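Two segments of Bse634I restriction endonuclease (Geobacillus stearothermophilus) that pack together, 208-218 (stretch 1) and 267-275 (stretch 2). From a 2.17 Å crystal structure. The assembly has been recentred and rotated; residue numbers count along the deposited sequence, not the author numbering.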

# COMPACT_ATOMS: atom_id res chain seq x y z
N GLN B 208 18.90 -19.96 -2.22
CA GLN B 208 18.54 -19.93 -0.80
C GLN B 208 18.75 -18.54 -0.22
O GLN B 208 17.98 -18.09 0.61
CB GLN B 208 19.38 -20.92 -0.01
CG GLN B 208 19.12 -22.34 -0.41
CD GLN B 208 20.13 -23.29 0.19
OE1 GLN B 208 20.12 -24.48 -0.10
NE2 GLN B 208 21.01 -22.77 1.03
N LEU B 209 19.81 -17.85 -0.66
CA LEU B 209 20.06 -16.50 -0.17
C LEU B 209 18.94 -15.61 -0.65
O LEU B 209 18.36 -14.86 0.12
CB LEU B 209 21.39 -15.97 -0.70
CG LEU B 209 22.62 -16.64 -0.10
CD1 LEU B 209 23.87 -16.08 -0.73
CD2 LEU B 209 22.62 -16.41 1.40
N VAL B 210 18.64 -15.70 -1.94
CA VAL B 210 17.59 -14.87 -2.54
C VAL B 210 16.23 -15.05 -1.87
O VAL B 210 15.57 -14.08 -1.54
CB VAL B 210 17.46 -15.16 -4.06
CG1 VAL B 210 16.26 -14.46 -4.62
CG2 VAL B 210 18.71 -14.68 -4.80
N HIS B 211 15.81 -16.29 -1.67
CA HIS B 211 14.51 -16.52 -1.07
C HIS B 211 14.46 -16.10 0.38
O HIS B 211 13.48 -15.51 0.83
CB HIS B 211 14.12 -17.99 -1.17
CG HIS B 211 12.75 -18.28 -0.64
ND1 HIS B 211 11.62 -17.66 -1.13
CD2 HIS B 211 12.33 -19.06 0.39
CE1 HIS B 211 10.57 -18.05 -0.44
NE2 HIS B 211 10.97 -18.90 0.49
N GLU B 212 15.52 -16.41 1.12
CA GLU B 212 15.58 -16.05 2.53
C GLU B 212 15.53 -14.53 2.69
O GLU B 212 14.87 -14.02 3.59
CB GLU B 212 16.85 -16.64 3.16
CG GLU B 212 17.08 -16.18 4.59
CD GLU B 212 17.95 -17.13 5.39
OE1 GLU B 212 17.41 -18.11 5.94
OE2 GLU B 212 19.18 -16.90 5.47
N GLY B 213 16.21 -13.81 1.81
CA GLY B 213 16.18 -12.36 1.88
C GLY B 213 14.77 -11.84 1.66
O GLY B 213 14.33 -10.90 2.31
N ASN B 214 14.04 -12.44 0.72
CA ASN B 214 12.67 -12.02 0.44
C ASN B 214 11.75 -12.31 1.61
O ASN B 214 10.91 -11.48 1.95
CB ASN B 214 12.14 -12.71 -0.80
CG ASN B 214 12.45 -11.95 -2.05
OD1 ASN B 214 11.94 -10.84 -2.25
ND2 ASN B 214 13.29 -12.52 -2.91
N ILE B 215 11.91 -13.49 2.20
CA ILE B 215 11.09 -13.93 3.34
C ILE B 215 11.28 -13.04 4.57
O ILE B 215 10.30 -12.57 5.17
CB ILE B 215 11.42 -15.40 3.74
CG1 ILE B 215 10.82 -16.35 2.70
CG2 ILE B 215 10.83 -15.73 5.10
CD1 ILE B 215 9.30 -16.35 2.71
N LEU B 216 12.54 -12.81 4.94
CA LEU B 216 12.83 -11.99 6.11
C LEU B 216 12.54 -10.50 5.91
O LEU B 216 11.95 -9.86 6.77
CB LEU B 216 14.28 -12.21 6.53
CG LEU B 216 14.59 -13.63 7.00
CD1 LEU B 216 16.08 -13.77 7.25
CD2 LEU B 216 13.79 -13.95 8.26
N LYS B 217 12.96 -9.95 4.77
CA LYS B 217 12.71 -8.53 4.52
C LYS B 217 11.22 -8.21 4.43
O LYS B 217 10.78 -7.16 4.91
CB LYS B 217 13.41 -8.07 3.25
CG LYS B 217 14.90 -7.85 3.41
CD LYS B 217 15.45 -7.13 2.19
CE LYS B 217 16.85 -6.66 2.45
NZ LYS B 217 17.27 -5.69 1.41
N SER B 218 10.43 -9.08 3.81
CA SER B 218 9.01 -8.80 3.70
C SER B 218 8.38 -8.89 5.10
O SER B 218 7.45 -8.13 5.42
CB SER B 218 8.35 -9.78 2.74
OG SER B 218 8.46 -11.12 3.18
N PRO B 267 13.30 1.02 -3.82
CA PRO B 267 13.72 -0.23 -4.46
C PRO B 267 14.82 -0.89 -3.65
O PRO B 267 15.73 -0.21 -3.18
CB PRO B 267 14.20 0.22 -5.83
CG PRO B 267 14.81 1.57 -5.53
CD PRO B 267 13.78 2.19 -4.59
N GLU B 268 14.75 -2.20 -3.47
CA GLU B 268 15.81 -2.88 -2.75
C GLU B 268 15.97 -4.33 -3.17
O GLU B 268 15.02 -4.99 -3.62
CB GLU B 268 15.60 -2.79 -1.23
CG GLU B 268 14.42 -3.54 -0.69
CD GLU B 268 14.31 -3.40 0.82
OE1 GLU B 268 15.23 -3.85 1.54
OE2 GLU B 268 13.30 -2.85 1.30
N ARG B 269 17.20 -4.80 -3.06
CA ARG B 269 17.52 -6.17 -3.42
C ARG B 269 17.03 -7.08 -2.31
O ARG B 269 16.86 -6.66 -1.17
CB ARG B 269 19.04 -6.34 -3.53
CG ARG B 269 19.74 -5.34 -4.40
CD ARG B 269 21.22 -5.59 -4.32
NE ARG B 269 21.96 -4.76 -5.26
CZ ARG B 269 23.29 -4.81 -5.41
NH1 ARG B 269 24.02 -5.65 -4.67
NH2 ARG B 269 23.89 -4.01 -6.29
N ALA B 270 16.82 -8.34 -2.66
CA ALA B 270 16.41 -9.33 -1.68
C ALA B 270 17.63 -9.52 -0.79
O ALA B 270 17.51 -9.74 0.40
CB ALA B 270 16.05 -10.63 -2.38
N VAL B 271 18.82 -9.43 -1.39
CA VAL B 271 20.08 -9.60 -0.68
C VAL B 271 20.85 -8.32 -0.91
O VAL B 271 21.27 -8.04 -2.02
CB VAL B 271 20.90 -10.78 -1.26
CG1 VAL B 271 22.09 -11.09 -0.37
CG2 VAL B 271 20.01 -12.01 -1.36
N ASP B 272 21.00 -7.53 0.15
CA ASP B 272 21.68 -6.25 0.05
C ASP B 272 23.13 -6.30 -0.45
O ASP B 272 23.59 -5.37 -1.11
CB ASP B 272 21.60 -5.56 1.39
CG ASP B 272 20.19 -5.14 1.70
OD1 ASP B 272 19.75 -4.16 1.07
OD2 ASP B 272 19.53 -5.78 2.54
N ASP B 273 23.85 -7.36 -0.12
CA ASP B 273 25.21 -7.48 -0.61
C ASP B 273 25.69 -8.89 -0.36
O ASP B 273 25.13 -9.63 0.45
CB ASP B 273 26.12 -6.45 0.06
CG ASP B 273 27.35 -6.11 -0.79
OD1 ASP B 273 28.06 -5.15 -0.44
OD2 ASP B 273 27.61 -6.79 -1.81
N ILE B 274 26.74 -9.26 -1.09
CA ILE B 274 27.30 -10.59 -0.99
C ILE B 274 28.77 -10.45 -0.65
O ILE B 274 29.48 -9.60 -1.21
CB ILE B 274 27.10 -11.36 -2.32
CG1 ILE B 274 27.82 -12.70 -2.27
CG2 ILE B 274 27.55 -10.51 -3.49
CD1 ILE B 274 27.22 -13.66 -1.27
N PHE B 275 29.23 -11.26 0.29
CA PHE B 275 30.61 -11.22 0.74
C PHE B 275 31.33 -12.52 0.42
O PHE B 275 30.70 -13.56 0.20
CB PHE B 275 30.66 -10.97 2.26
CG PHE B 275 30.06 -9.65 2.67
CD1 PHE B 275 30.80 -8.47 2.54
CD2 PHE B 275 28.76 -9.58 3.16
CE1 PHE B 275 30.25 -7.25 2.91
CE2 PHE B 275 28.20 -8.36 3.52
CZ PHE B 275 28.95 -7.19 3.40

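Stretch 2 crosses one face of a continuous helix, and the residues that receive it, Leu209, Val210, Gly213, Asn214 and Lys217, are spaced so that helical turns bring them to the same side. Pro267 stays out of reach, and the contact opens with Glu268. Its CA-to-CB bond points toward the helix, and with chi1 in p and chi2 in t the carboxylate reaches the ammonium group of Lys217: a salt bridge and hydrogen bond, with NZ of Lys217 2.8 Å from OE1 of Glu268.

The CA-to-CB bond of Arg269 points away from the helix, and the residue contributes its backbone instead. Its carbonyl O accepts a hydrogen bond from NZ of Lys217 at 2.8 Å, so the lysine is held by main chain as well as by charge.

Ala270 is where the two stretches come closest in register, its CA lying 4.7 Å from the CA of Gly213. The approach depends on a missing side chain. The carbonyl O of Ala270 sits 3.3 Å from CA of Gly213 in a CA-H...O contact, and an ideal CB on that glycine would point toward the loop and fall 2.1 Å from the same O, a clash. The small methyl of Ala270 also fits closely against the helix: its CB is 3.6 Å from O of Val210 and 3.4 Å from ND2 of Asn214. That amide nitrogen makes a weak hydrogen bond back to O of Val210 at 3.1 Å, so the methyl packs beside a polar pair that is joined within the helix.

Val271 continues the packing one turn back along the helix. Its CG2 rests 3.6 Å from O of Leu209, 3.9 Å from CA of Val210 and 4.2 Å from CB of Leu209, a branched side chain lying against backbone as much as against side chain.

Asp272 returns to the lysine. Its CA-to-CB bond points sideways, but its end comes nearer, and OD2 of Asp272 is modelled 2.5 Å from NZ of Lys217 in a second salt bridge; the exact position of that oxygen is less sure. Lys217, with chi2 through chi4 all in t, thus extends to gather two carboxylates and a carbonyl, an economical way to give a buried ammonium, with its three N-H groups, three acceptors.

Asp273 makes no contact with the helix, though its OD2 accepts a hydrogen bond from N of Ile274 at 2.7 Å. Ile274 closes the contact with an apolar touch, its CD1 4.2 Å from CD1 of Leu209, before Phe275 passes out of reach.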